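Local coordinates for IPT/TIG domain-containing protein BACOVA_02650 (Bacteroides ovatus, PDB 5E7H), which binds polysaccharide at the bacterial cell surface and probably captures xyloglucan there before its transport into the periplasm for degradation, at residues 69-73 against 74-78; 231-234 against 235-239. All coordinates share one frame; numbering follows the deposited sequence.

Contact 1: residues 69-73 against 74-78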
ATOM      1  N   SER A  69       4.685  13.263 -13.881  1.00 20.65           N
ATOM      2  CA  SER A  69       5.231  13.585 -15.207  1.00 23.65           C
ATOM      3  C   SER A  69       6.746  13.712 -15.126  1.00 25.24           C
ATOM      4  O   SER A  69       7.260  14.454 -14.290  1.00 27.50           O
ATOM      5  CB  SER A  69       4.631  14.887 -15.744  1.00 33.90           C
ATOM      6  OG  SER A  69       3.232  14.751 -15.925  1.00 39.10           O
ATOM      7  N   VAL A  70       7.444  13.006 -16.009  1.00 25.57           N
ATOM      8  CA  VAL A  70       8.901  13.044 -16.082  1.00 23.85           C
ATOM      9  C   VAL A  70       9.323  13.661 -17.407  1.00 25.48           C
ATOM     10  O   VAL A  70       8.933  13.180 -18.469  1.00 28.90           O
ATOM     11  CB  VAL A  70       9.517  11.630 -15.947  1.00 23.88           C
ATOM     12  CG1 VAL A  70      11.051  11.691 -16.052  1.00 29.98           C
ATOM     13  CG2 VAL A  70       9.087  10.981 -14.639  1.00 28.26           C
ATOM     14  N   THR A  71      10.098  14.740 -17.342  1.00 26.83           N
ATOM     15  CA  THR A  71      10.653  15.348 -18.548  1.00 33.34           C
ATOM     16  C   THR A  71      12.120  14.970 -18.671  1.00 30.48           C
ATOM     17  O   THR A  71      12.894  15.150 -17.735  1.00 30.64           O
ATOM     18  CB  THR A  71      10.519  16.878 -18.544  1.00 35.14           C
ATOM     19  OG1 THR A  71       9.139  17.243 -18.450  1.00 32.55           O
ATOM     20  CG2 THR A  71      11.096  17.477 -19.829  1.00 35.62           C
ATOM     21  N   ALA A  72      12.481  14.425 -19.828  1.00 35.04           N
ATOM     22  CA  ALA A  72      13.857  14.060 -20.131  1.00 34.54           C
ATOM     23  C   ALA A  72      14.208  14.692 -21.466  1.00 35.40           C
ATOM     24  O   ALA A  72      13.376  15.369 -22.065  1.00 34.82           O
ATOM     25  CB  ALA A  72      14.032  12.547 -20.178  1.00 34.50           C
ATOM     26  N   ILE A  73      15.427  14.470 -21.931  1.00 40.48           N
ATOM     27  CA  ILE A  73      15.878  15.118 -23.164  1.00 41.78           C
ATOM     28  C   ILE A  73      14.996  14.724 -24.353  1.00 46.06           C
ATOM     29  O   ILE A  73      14.771  15.521 -25.267  1.00 47.25           O
ATOM     30  CB  ILE A  73      17.345  14.776 -23.479  1.00 45.40           C
ATOM     31  CG1 ILE A  73      17.781  15.431 -24.795  1.00 53.10           C
ATOM     32  CG2 ILE A  73      17.557  13.275 -23.585  1.00 45.25           C
ATOM     33  CD1 ILE A  73      17.475  16.921 -24.905  1.00 58.33           C
ATOM     34  N   GLY A  74      14.483  13.499 -24.321  1.00 38.94           N
ATOM     35  CA  GLY A  74      13.656  12.983 -25.393  1.00 37.82           C
ATOM     36  C   GLY A  74      12.203  13.419 -25.335  1.00 49.63           C
ATOM     37  O   GLY A  74      11.441  13.161 -26.270  1.00 44.76           O
ATOM     38  N   GLY A  75      11.808  14.066 -24.240  1.00 43.96           N
ATOM     39  CA  GLY A  75      10.442  14.538 -24.088  1.00 35.32           C
ATOM     40  C   GLY A  75       9.855  14.260 -22.713  1.00 32.07           C
ATOM     41  O   GLY A  75      10.588  14.048 -21.760  1.00 33.57           O
ATOM     42  N   THR A  76       8.527  14.272 -22.634  1.00 31.17           N
ATOM     43  CA  THR A  76       7.818  14.116 -21.365  1.00 29.18           C
ATOM     44  C   THR A  76       6.896  12.919 -21.408  1.00 36.36           C
ATOM     45  O   THR A  76       6.236  12.653 -22.416  1.00 33.90           O
ATOM     46  CB  THR A  76       7.011  15.376 -21.020  1.00 39.52           C
ATOM     47  OG1 THR A  76       7.905  16.490 -20.918  1.00 37.95           O
ATOM     48  CG2 THR A  76       6.264  15.225 -19.699  1.00 38.71           C
ATOM     49  N   VAL A  77       6.872  12.191 -20.299  1.00 30.23           N
ATOM     50  CA  VAL A  77       6.004  11.027 -20.150  1.00 30.16           C
ATOM     51  C   VAL A  77       5.294  11.100 -18.805  1.00 29.59           C
ATOM     52  O   VAL A  77       5.854  11.564 -17.812  1.00 27.97           O
ATOM     53  CB  VAL A  77       6.796   9.711 -20.280  1.00 30.27           C
ATOM     54  CG1 VAL A  77       7.827   9.580 -19.177  1.00 29.78           C
ATOM     55  CG2 VAL A  77       5.858   8.501 -20.296  1.00 33.74           C
ATOM     56  N   GLU A  78       4.048  10.640 -18.798  1.00 27.48           N
ATOM     57  CA  GLU A  78       3.202  10.615 -17.616  1.00 32.24           C
ATOM     58  C   GLU A  78       3.018   9.173 -17.151  1.00 29.43           C
ATOM     59  O   GLU A  78       2.786   8.289 -17.969  1.00 28.48           O
ATOM     60  CB  GLU A  78       1.868  11.276 -17.968  1.00 36.64           C
ATOM     61  CG  GLU A  78       0.908  11.496 -16.835  1.00 34.99           C
ATOM     62  CD  GLU A  78      -0.393  12.137 -17.313  1.00 36.44           C
ATOM     63  OE1 GLU A  78      -1.259  11.416 -17.861  1.00 35.60           O
ATOM     64  OE2 GLU A  78      -0.545  13.366 -17.159  1.00 40.21           O
TER
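Thr71 and Thr76 face each other across a tight antiparallel hairpin and join their hydroxyls, Thr71 OG1 lying 2.9 Å from Thr76 OG1. The two side chains cross obliquely on the face they share with Ser69 and Glu78. Both threonines hold OG1 anti to their own carbonyl carbon (chi1 -59° in Thr71, -60° in Thr76), which leaves each methyl anti to the backbone N. Because the strands run in opposite senses, this common rotamer sends the two methyls to opposite ends of the pair: Thr71 CG2 packs 3.5 Å from Thr76 OG1 on the turn side, while Thr76 CG2 reaches back over the strand to within 4.3 Å of Ser69 CB. Farther from the turn, the aliphatic CG of Glu78 passes Ser69 OG loosely. Val70 and Val77 form the next pair on the reverse face, with Val77 CG1 turned inward to 4.2 Å from Val70 CB. Both of their backbone bonds are made, Val70 N to Val77 O at 2.8 Å and Val77 N to Val70 O at 2.9 Å. Nearer the turn, Ala72 N gives a nearly straight bond to Gly75 O (177°). The return bond, Gly75 N to Ala72 O, is longer at 3.0 Å and arrives from above the carbonyl plane. At the backbone angles of Gly75 any CB would collide with the carbonyl oxygen of Gly74, so a residue without a side chain suits the place. Strand 68-72 is bonded on its other edge to Asn33 and Arg31, and Val77 touches Pro3. The whole is a two-residue beta hairpin closed by a type I turn from Ala72 to Gly75, the edge hairpin of a four-stranded sheet in the IPT/TIG domain, an immunoglobulin-like fold of the E-set clan.

Contact 2: residues 231-234 against 235-239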
ATOM      1  N   SER A 231     -21.996  -4.977   4.663  1.00 16.47           N
ATOM      2  CA  SER A 231     -21.075  -5.077   5.795  1.00 14.89           C
ATOM      3  C   SER A 231     -19.867  -4.212   5.533  1.00 15.60           C
ATOM      4  O   SER A 231     -19.314  -4.249   4.432  1.00 17.32           O
ATOM      5  CB  SER A 231     -20.625  -6.507   6.006  1.00 18.44           C
ATOM      6  OG  SER A 231     -19.580  -6.554   6.981  1.00 18.09           O
ATOM      7  N   THR A 232     -19.464  -3.416   6.515  1.00 16.77           N
ATOM      8  CA  THR A 232     -18.252  -2.621   6.349  1.00 17.19           C
ATOM      9  C   THR A 232     -17.037  -3.242   7.028  1.00 16.79           C
ATOM     10  O   THR A 232     -15.999  -2.601   7.135  1.00 16.31           O
ATOM     11  CB  THR A 232     -18.446  -1.197   6.850  1.00 23.67           C
ATOM     12  OG1 THR A 232     -19.089  -1.217   8.110  1.00 25.29           O
ATOM     13  CG2 THR A 232     -19.330  -0.410   5.875  1.00 24.02           C
ATOM     14  N   HIS A 233     -17.133  -4.512   7.417  1.00 15.47           N
ATOM     15  CA  HIS A 233     -15.984  -5.196   8.012  1.00 15.40           C
ATOM     16  C   HIS A 233     -14.786  -5.323   7.089  1.00 15.26           C
ATOM     17  O   HIS A 233     -14.892  -5.809   5.971  1.00 15.53           O
ATOM     18  CB  HIS A 233     -16.403  -6.593   8.463  1.00 17.04           C
ATOM     19  CG  HIS A 233     -15.267  -7.476   8.863  1.00 17.16           C
ATOM     20  ND1 HIS A 233     -14.994  -8.670   8.233  1.00 16.84           N
ATOM     21  CD2 HIS A 233     -14.356  -7.359   9.859  1.00 18.20           C
ATOM     22  CE1 HIS A 233     -13.964  -9.248   8.819  1.00 19.65           C
ATOM     23  NE2 HIS A 233     -13.553  -8.470   9.806  1.00 19.24           N
ATOM     24  N   ILE A 234     -13.626  -4.911   7.602  1.00 14.31           N
ATOM     25  CA  ILE A 234     -12.337  -5.368   7.085  1.00 12.93           C
ATOM     26  C   ILE A 234     -11.538  -5.751   8.317  1.00 13.98           C
ATOM     27  O   ILE A 234     -11.523  -5.014   9.303  1.00 15.24           O
ATOM     28  CB  ILE A 234     -11.615  -4.305   6.212  1.00 13.85           C
ATOM     29  CG1 ILE A 234     -10.273  -4.835   5.725  1.00 13.54           C
ATOM     30  CG2 ILE A 234     -11.441  -2.989   6.976  1.00 16.12           C
ATOM     31  CD1 ILE A 234      -9.589  -3.938   4.707  1.00 15.05           C
ATOM     32  N   GLY A 235     -10.868  -6.897   8.244  1.00 13.45           N
ATOM     33  CA  GLY A 235     -10.120  -7.415   9.384  1.00 14.69           C
ATOM     34  C   GLY A 235      -8.736  -7.840   8.954  1.00 13.37           C
ATOM     35  O   GLY A 235      -8.557  -8.422   7.885  1.00 14.79           O
ATOM     36  N   VAL A 236      -7.752  -7.518   9.786  1.00 14.07           N
ATOM     37  CA  VAL A 236      -6.361  -7.929   9.598  1.00 14.43           C
ATOM     38  C   VAL A 236      -5.965  -8.722  10.845  1.00 13.87           C
ATOM     39  O   VAL A 236      -6.023  -8.214  11.965  1.00 16.05           O
ATOM     40  CB  VAL A 236      -5.430  -6.720   9.391  1.00 14.90           C
ATOM     41  CG1 VAL A 236      -3.968  -7.145   9.295  1.00 15.90           C
ATOM     42  CG2 VAL A 236      -5.852  -5.929   8.140  1.00 17.11           C
ATOM     43  N   TYR A 237      -5.592  -9.982  10.660  1.00 14.76           N
ATOM     44  CA  TYR A 237      -5.384 -10.891  11.793  1.00 16.45           C
ATOM     45  C   TYR A 237      -4.027 -11.558  11.681  1.00 19.39           C
ATOM     46  O   TYR A 237      -3.712 -12.147  10.653  1.00 19.91           O
ATOM     47  CB  TYR A 237      -6.459 -11.981  11.856  1.00 17.38           C
ATOM     48  CG  TYR A 237      -7.885 -11.497  11.777  1.00 15.26           C
ATOM     49  CD1 TYR A 237      -8.454 -11.177  10.545  1.00 15.90           C
ATOM     50  CD2 TYR A 237      -8.670 -11.389  12.916  1.00 17.90           C
ATOM     51  CE1 TYR A 237      -9.747 -10.756  10.459  1.00 16.60           C
ATOM     52  CE2 TYR A 237      -9.972 -10.953  12.840  1.00 19.25           C
ATOM     53  CZ  TYR A 237     -10.505 -10.645  11.601  1.00 17.67           C
ATOM     54  OH  TYR A 237     -11.810 -10.207  11.509  1.00 20.01           O
ATOM     55  N   ALA A 238      -3.243 -11.508  12.753  1.00 16.70           N
ATOM     56  CA  ALA A 238      -1.928 -12.145  12.755  1.00 17.25           C
ATOM     57  C   ALA A 238      -1.957 -13.400  13.624  1.00 16.40           C
ATOM     58  O   ALA A 238      -2.486 -13.385  14.731  1.00 18.72           O
ATOM     59  CB  ALA A 238      -0.854 -11.174  13.269  1.00 16.92           C
ATOM     60  N   THR A 239      -1.363 -14.478  13.125  1.00 17.86           N
ATOM     61  CA  THR A 239      -1.221 -15.727  13.870  1.00 19.66           C
ATOM     62  C   THR A 239       0.189 -16.255  13.648  1.00 19.95           C
ATOM     63  O   THR A 239       0.956 -15.696  12.845  1.00 19.49           O
ATOM     64  CB  THR A 239      -2.226 -16.793  13.429  1.00 21.72           C
ATOM     65  OG1 THR A 239      -2.099 -17.024  12.019  1.00 20.99           O
ATOM     66  CG2 THR A 239      -3.647 -16.381  13.765  1.00 21.06           C
TER
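The backbone runs extended from His233 through Thr239 as a single strand, putting the side chains of His233 and Tyr237 on one face and those of Ile234 and Val236 on the other, with Gly235 midway between the two ring-bearing residues. His233 and Tyr237 reach toward each other from opposite directions over Gly235 and meet as a hydrogen bond, NE2 of His233 to OH of Tyr237 at 3.0 Å. The hydroxyl lies at the imidazole edge, near the ring plane, although the bond is bent (143°). His233 has CG anti to its backbone N (chi1 170°), whereas Tyr237 CG is anti to the carbonyl carbon (chi1 -50°); these turns swing the rings together along the strand. The imidazole lays one face over Gly235 N, 3.5 Å from His233 NE2, and a CB on Gly235 would clash with both His233 NE2 and Tyr237 OH. Before the strand, Ser231 OG accepts from His233 N at 3.2 Å in an ST turn. His233 ND1 is bonded to the backbone N of Glu183, and the ring also meets Tyr140. A leucine in place of His233 would probably leave Tyr237 OH and Glu183 N without these buried partners. With Glu183 N as donor, ND1 acts as acceptor; a neutral imidazole protonated on NE2 is therefore likely, which would make Tyr237 OH the probable acceptor in this buried polar link.

Contact 1 and contact 2 lie on opposite sides of the centre of the chain, their centres 42 Å apart and their nearest atoms about 28 Å apart, and they come in series along the sequence. Residues 69-78 form an edge hairpin at the surface of the IPT/TIG domain. Residues 231-239 belong to the xyloglucan-binding domain, where strand 233-240 is the middle strand of a five-stranded antiparallel sheet, between strands 133-142 and 176-181. The two sites share no sheet. The chain is the C-terminal portion of a longer protein, an IPT/TIG domain followed by the xyloglucan-binding domain, and neither contact bridges the two: the exposed hairpin belongs to the first, the buried histidine-tyrosine link to the second.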